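Local coordinates for gamma-glutamyltranspeptidase (Streptomyces lincolnensis, PDB 6J3A), which belongs to the gamma-glutamyltranspeptidase family of N-terminal nucleophile enzymes and, being LmbA-like, may cleave amide or carbon-carbon bonds, its own substrate being unsettled, at residues S25-A28 against V29-G33. Residues are numbered along the deposited sequence; the frame is centred on the assembly and turned at random.
Sequences SAMA and VLEDG
E31 OE1, with M27 CE 3.8 Å away, is gripped by two groups at the dimer interface: R617 of its own chain in a salt bridge and Q24 of the second subunit in a hydrogen bond. E31 and M27 belong to the last turns of helix 20-31, which a Schellman motif closes. There G33 N bonds L30 O at 2.9 Å while G34 N returns to V29 O; the positive phi of G33 (90°) suits glycine, whose missing side chain avoids a clash with the preceding carbonyl. M27 O takes E31 N at 2.9 Å in a nearly straight bond (169° at the hydrogen). The next bond along, from D32 N to A28 O (3.0 Å), is weak and bent as the helix ends.

On the flank, flexible, apolar M27 extends with CG anti to its backbone N (chi1 -173°), then bends at chi2, which brings CE towards E31 and sets SD 4.1 Å from L30 CD1, the two side chains crossing at about a right angle. Both pack on F12, and apolar L30 also on A39 and V426. The small A28 suits the interface, packing on E31 of the second subunit. Apolar V29 packs on A42 and Y133, with its CG2 3.6 Å from S25 O.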
ATOM      1  N   SER A  25     -10.176   2.449  -6.415  1.00 25.99           N
ATOM      2  CA  SER A  25     -11.358   2.873  -7.163  1.00 26.10           C
ATOM      3  C   SER A  25     -12.225   3.757  -6.270  1.00 26.72           C
ATOM      4  O   SER A  25     -12.707   4.809  -6.702  1.00 26.54           O
ATOM      5  CB  SER A  25     -12.166   1.669  -7.670  1.00 25.82           C
ATOM      6  OG  SER A  25     -11.446   0.916  -8.632  1.00 24.66           O
ATOM      7  N   ALA A  26     -12.402   3.328  -5.022  1.00 26.83           N
ATOM      8  CA  ALA A  26     -13.097   4.128  -4.009  1.00 27.63           C
ATOM      9  C   ALA A  26     -12.370   5.452  -3.742  1.00 28.17           C
ATOM     10  O   ALA A  26     -12.992   6.499  -3.590  1.00 28.52           O
ATOM     11  CB  ALA A  26     -13.224   3.332  -2.724  1.00 27.81           C
ATOM     12  N   MET A  27     -11.045   5.392  -3.703  1.00 28.46           N
ATOM     13  CA  MET A  27     -10.228   6.579  -3.507  1.00 28.48           C
ATOM     14  C   MET A  27     -10.357   7.537  -4.682  1.00 28.14           C
ATOM     15  O   MET A  27     -10.386   8.750  -4.490  1.00 28.16           O
ATOM     16  CB  MET A  27      -8.770   6.181  -3.339  1.00 28.17           C
ATOM     17  CG  MET A  27      -7.860   7.326  -2.967  1.00 28.42           C
ATOM     18  SD  MET A  27      -8.183   7.849  -1.286  1.00 30.59           S
ATOM     19  CE  MET A  27      -7.407   9.461  -1.278  1.00 30.78           C
ATOM     20  N   ALA A  28     -10.415   6.986  -5.890  1.00 28.19           N
ATOM     21  CA  ALA A  28     -10.666   7.781  -7.098  1.00 29.11           C
ATOM     22  C   ALA A  28     -11.933   8.641  -6.970  1.00 29.01           C
ATOM     23  O   ALA A  28     -11.964   9.777  -7.423  1.00 28.00           O
ATOM     24  CB  ALA A  28     -10.756   6.878  -8.323  1.00 28.55           C
ATOM     25  N   VAL A  29     -12.964   8.090  -6.340  1.00 30.03           N
ATOM     26  CA  VAL A  29     -14.205   8.814  -6.116  1.00 31.15           C
ATOM     27  C   VAL A  29     -13.989   9.986  -5.161  1.00 31.63           C
ATOM     28  O   VAL A  29     -14.531  11.075  -5.382  1.00 32.45           O
ATOM     29  CB  VAL A  29     -15.306   7.860  -5.616  1.00 31.56           C
ATOM     30  CG1 VAL A  29     -16.547   8.622  -5.149  1.00 31.96           C
ATOM     31  CG2 VAL A  29     -15.662   6.878  -6.726  1.00 31.27           C
ATOM     32  N   LEU A  30     -13.196   9.774  -4.114  1.00 31.08           N
ATOM     33  CA  LEU A  30     -12.851  10.868  -3.211  1.00 30.80           C
ATOM     34  C   LEU A  30     -12.108  11.971  -3.953  1.00 30.12           C
ATOM     35  O   LEU A  30     -12.483  13.137  -3.849  1.00 29.61           O
ATOM     36  CB  LEU A  30     -12.037  10.370  -2.023  1.00 30.73           C
ATOM     37  CG  LEU A  30     -12.735   9.367  -1.096  1.00 30.57           C
ATOM     38  CD1 LEU A  30     -11.832   9.031   0.083  1.00 29.98           C
ATOM     39  CD2 LEU A  30     -14.073   9.889  -0.589  1.00 30.29           C
ATOM     40  N   GLU A  31     -11.117  11.584  -4.754  1.00 29.74           N
ATOM     41  CA  GLU A  31     -10.351  12.522  -5.587  1.00 30.61           C
ATOM     42  C   GLU A  31     -11.212  13.346  -6.553  1.00 31.59           C
ATOM     43  O   GLU A  31     -10.869  14.472  -6.911  1.00 31.51           O
ATOM     44  CB  GLU A  31      -9.284  11.768  -6.393  1.00 30.21           C
ATOM     45  CG  GLU A  31      -8.181  11.099  -5.578  1.00 29.96           C
ATOM     46  CD  GLU A  31      -7.238  12.080  -4.906  1.00 29.60           C
ATOM     47  OE1 GLU A  31      -6.328  11.605  -4.186  1.00 29.16           O
ATOM     48  OE2 GLU A  31      -7.390  13.318  -5.083  1.00 27.99           O
ATOM     49  N   ASP A  32     -12.330  12.763  -6.961  1.00 33.74           N
ATOM     50  CA  ASP A  32     -13.283  13.377  -7.864  1.00 35.87           C
ATOM     51  C   ASP A  32     -14.387  14.162  -7.104  1.00 35.63           C
ATOM     52  O   ASP A  32     -15.405  14.550  -7.688  1.00 36.06           O
ATOM     53  CB  ASP A  32     -13.869  12.249  -8.740  1.00 38.82           C
ATOM     54  CG  ASP A  32     -14.305  12.717 -10.121  1.00 41.90           C
ATOM     55  OD1 ASP A  32     -13.534  13.438 -10.799  1.00 45.11           O
ATOM     56  OD2 ASP A  32     -15.418  12.320 -10.544  1.00 44.35           O
ATOM     57  N   GLY A  33     -14.179  14.400  -5.807  1.00 34.71           N
ATOM     58  CA  GLY A  33     -15.055  15.254  -5.004  1.00 34.00           C
ATOM     59  C   GLY A  33     -16.200  14.532  -4.321  1.00 33.85           C
ATOM     60  O   GLY A  33     -17.052  15.168  -3.715  1.00 34.74           O
TER